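Local coordinates for polyketide synthase/nonribosomal peptide synthetase hybrid RzxB (Pseudomonas fluorescens, PDB 5IL6), which probably dehydrates beta-hydroxyacyl intermediates during polyketide assembly of rhizoxin, through a double hotdog dehydratase domain of a trans-acyltransferase synthase, at residues A[176-181]-A[185-190]. Sequence-based numbering, arbitrary orientation.
Sequences LSLVRQ and ALARIA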
ATOM      1  N   LEU A 176     -10.160   4.011  12.328  1.00 32.23           N
ATOM      2  CA  LEU A 176     -10.810   4.684  13.444  1.00 35.36           C
ATOM      3  C   LEU A 176     -12.328   4.648  13.349  1.00 32.85           C
ATOM      4  O   LEU A 176     -13.006   4.556  14.378  1.00 33.57           O
ATOM      5  CB  LEU A 176     -10.334   6.139  13.526  1.00 53.65           C
ATOM      6  CG  LEU A 176      -8.826   6.319  13.735  1.00 58.27           C
ATOM      7  CD1 LEU A 176      -8.460   7.794  13.780  1.00 59.10           C
ATOM      8  CD2 LEU A 176      -8.346   5.614  14.999  1.00 59.04           C
ATOM      9  N   SER A 177     -12.880   4.729  12.142  1.00 34.01           N
ATOM     10  CA  SER A 177     -14.321   4.626  11.962  1.00 38.44           C
ATOM     11  C   SER A 177     -14.610   4.196  10.532  1.00 39.86           C
ATOM     12  O   SER A 177     -13.799   4.400   9.625  1.00 35.98           O
ATOM     13  CB  SER A 177     -15.022   5.950  12.284  1.00 41.38           C
ATOM     14  OG  SER A 177     -14.632   6.966  11.377  1.00 43.78           O
ATOM     15  N   LEU A 178     -15.784   3.598  10.348  1.00 41.91           N
ATOM     16  CA  LEU A 178     -16.230   3.115   9.050  1.00 44.59           C
ATOM     17  C   LEU A 178     -17.726   3.354   8.936  1.00 45.86           C
ATOM     18  O   LEU A 178     -18.473   3.088   9.881  1.00 39.98           O
ATOM     19  CB  LEU A 178     -15.959   1.615   8.858  1.00 47.80           C
ATOM     20  CG  LEU A 178     -14.530   1.100   8.699  1.00 50.88           C
ATOM     21  CD1 LEU A 178     -14.516  -0.423   8.795  1.00 52.53           C
ATOM     22  CD2 LEU A 178     -13.919   1.576   7.401  1.00 48.00           C
ATOM     23  N   VAL A 179     -18.157   3.859   7.785  1.00 54.28           N
ATOM     24  CA  VAL A 179     -19.574   3.939   7.452  1.00 60.85           C
ATOM     25  C   VAL A 179     -19.766   3.414   6.037  1.00 52.15           C
ATOM     26  O   VAL A 179     -18.935   3.660   5.155  1.00 39.58           O
ATOM     27  CB  VAL A 179     -20.124   5.377   7.585  1.00 61.88           C
ATOM     28  CG1 VAL A 179     -19.981   5.865   9.019  1.00 45.99           C
ATOM     29  CG2 VAL A 179     -19.420   6.319   6.620  1.00 68.61           C
ATOM     30  N   ARG A 180     -20.860   2.687   5.823  1.00 37.07           N
ATOM     31  CA  ARG A 180     -21.149   2.055   4.546  1.00 36.85           C
ATOM     32  C   ARG A 180     -22.447   2.606   3.975  1.00 40.07           C
ATOM     33  O   ARG A 180     -23.440   2.754   4.693  1.00 46.45           O
ATOM     34  CB  ARG A 180     -21.257   0.534   4.690  1.00 52.38           C
ATOM     35  CG  ARG A 180     -21.601  -0.169   3.389  1.00 56.75           C
ATOM     36  CD  ARG A 180     -21.611  -1.675   3.537  1.00 56.06           C
ATOM     37  NE  ARG A 180     -21.994  -2.322   2.287  1.00 58.63           N
ATOM     38  CZ  ARG A 180     -22.160  -3.632   2.136  1.00 68.76           C
ATOM     39  NH1 ARG A 180     -21.976  -4.454   3.161  1.00 70.18           N
ATOM     40  NH2 ARG A 180     -22.511  -4.121   0.954  1.00 75.46           N
ATOM     41  N   GLN A 181     -22.426   2.912   2.679  1.00 47.28           N
ATOM     42  CA  GLN A 181     -23.613   3.351   1.946  1.00 51.38           C
ATOM     43  C   GLN A 181     -23.669   2.535   0.658  1.00 46.11           C
ATOM     44  O   GLN A 181     -23.022   2.886  -0.333  1.00 41.77           O
ATOM     45  CB  GLN A 181     -23.568   4.847   1.657  1.00 54.54           C
ATOM     46  CG  GLN A 181     -24.804   5.371   0.941  1.00 64.68           C
ATOM     47  CD  GLN A 181     -26.023   5.394   1.841  1.00 73.50           C
ATOM     48  OE1 GLN A 181     -26.832   4.465   1.835  1.00 75.11           O
ATOM     49  NE2 GLN A 181     -26.159   6.457   2.625  1.00 78.31           N
ATOM     50  N   ALA A 185     -18.001   2.973   0.924  1.00 29.75           N
ATOM     51  CA  ALA A 185     -17.688   3.132   2.334  1.00 28.55           C
ATOM     52  C   ALA A 185     -16.768   4.330   2.507  1.00 30.39           C
ATOM     53  O   ALA A 185     -16.021   4.697   1.596  1.00 35.10           O
ATOM     54  CB  ALA A 185     -17.030   1.875   2.918  1.00 29.52           C
ATOM     55  N   LEU A 186     -16.831   4.934   3.690  1.00 29.39           N
ATOM     56  CA  LEU A 186     -15.984   6.065   4.037  1.00 28.76           C
ATOM     57  C   LEU A 186     -15.293   5.758   5.355  1.00 30.21           C
ATOM     58  O   LEU A 186     -15.958   5.462   6.353  1.00 31.19           O
ATOM     59  CB  LEU A 186     -16.798   7.358   4.150  1.00 32.54           C
ATOM     60  CG  LEU A 186     -15.985   8.635   4.383  1.00 35.43           C
ATOM     61  CD1 LEU A 186     -15.140   8.960   3.157  1.00 36.91           C
ATOM     62  CD2 LEU A 186     -16.893   9.802   4.744  1.00 38.23           C
ATOM     63  N   ALA A 187     -13.966   5.828   5.357  1.00 30.34           N
ATOM     64  CA  ALA A 187     -13.172   5.479   6.522  1.00 35.38           C
ATOM     65  C   ALA A 187     -12.361   6.681   6.985  1.00 35.00           C
ATOM     66  O   ALA A 187     -11.935   7.513   6.178  1.00 33.26           O
ATOM     67  CB  ALA A 187     -12.227   4.312   6.214  1.00 36.53           C
ATOM     68  N   ARG A 188     -12.168   6.770   8.296  1.00 33.47           N
ATOM     69  CA  ARG A 188     -11.243   7.721   8.895  1.00 35.96           C
ATOM     70  C   ARG A 188     -10.065   6.953   9.472  1.00 30.19           C
ATOM     71  O   ARG A 188     -10.252   5.995  10.230  1.00 28.92           O
ATOM     72  CB  ARG A 188     -11.916   8.555   9.987  1.00 49.92           C
ATOM     73  CG  ARG A 188     -12.669   9.767   9.467  1.00 64.54           C
ATOM     74  CD  ARG A 188     -14.021   9.387   8.897  1.00 78.07           C
ATOM     75  NE  ARG A 188     -14.853  10.559   8.644  1.00 95.00           N
ATOM     76  CZ  ARG A 188     -16.157  10.514   8.390  1.00111.30           C
ATOM     77  NH1 ARG A 188     -16.794   9.349   8.356  1.00117.32           N
ATOM     78  NH2 ARG A 188     -16.829  11.635   8.173  1.00117.09           N
ATOM     79  N   ILE A 189      -8.859   7.368   9.099  1.00 27.23           N
ATOM     80  CA  ILE A 189      -7.628   6.721   9.527  1.00 28.26           C
ATOM     81  C   ILE A 189      -6.656   7.796   9.988  1.00 29.63           C
ATOM     82  O   ILE A 189      -6.712   8.944   9.537  1.00 28.87           O
ATOM     83  CB  ILE A 189      -7.010   5.865   8.398  1.00 26.21           C
ATOM     84  CG1 ILE A 189      -6.664   6.738   7.187  1.00 27.05           C
ATOM     85  CG2 ILE A 189      -7.972   4.756   7.995  1.00 22.58           C
ATOM     86  CD1 ILE A 189      -5.907   6.010   6.087  1.00 27.73           C
ATOM     87  N   ALA A 190      -5.774   7.425  10.912  1.00 29.48           N
ATOM     88  CA  ALA A 190      -4.754   8.346  11.389  1.00 30.33           C
ATOM     89  C   ALA A 190      -3.652   7.547  12.064  1.00 29.95           C
ATOM     90  O   ALA A 190      -3.908   6.500  12.664  1.00 30.40           O
ATOM     91  CB  ALA A 190      -5.332   9.385  12.357  1.00 31.08           C
TER
HETATM   92  O   HOH W   1     -15.859   6.991   8.656  1.00 41.03           O
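A beta hairpin brings strands 176-181 and 185-190 together, antiparallel, with axes 4.7 Å apart, and its cross-strand pairs include Val179 with Leu186 and Ser177 with Arg188. Val179 and Leu186 form a hydrogen-bonded pair: Val179 N gives to Leu186 O, and Leu186 N returns a bond of 2.9 Å to Val179 O. Arg188 N likewise donates to Ser177 O. At the Leu176 end the regular ladder breaks into a classic beta bulge: Leu176 and Ser177 both face Arg188, whose carbonyl O takes Leu176 N at 2.9 Å, nearly head-on, and Ser177 N only weakly.

On the face carrying Ser177, Val179, Leu186 and Arg188, one water ties three residues together. It donates to Leu186 O, accepts from Arg188 NH1 at 2.6 Å in the plane of the guanidinium, and hydrogen-bonds to Ser177 OG. The short serine suits this spot because its hydroxyl, set between backbone N and carbonyl carbon (chi1 64°), reaches the water while lying against Arg188 CB and CD. The arginine chain bends at chi2 (79°), bringing its head back over Leu186, whose CD2 sits 3.5 Å from the guanidinium plane, toward its rim. Beta-branched Val179, well suited to an extended strand, runs beside Leu186, its CG2 3.7 Å from Leu186 CB.

Within the second hotdog half of the dehydratase domain, this hairpin is hydrogen-bonded between strands 150-152 and 246-254. The face bearing Leu178 and Ala187 meets helix 154-164 through Leu178, which packs on Val154 and Cys157. Small Ala187 accommodates the leucine here, although Leu178 CD2 still presses tightly on Ala187 CB at 3.4 Å. At the bulge, the branched end of Leu176 reaches along the partner strand, where its CD1 meets Ala190 CB at 3.8 Å.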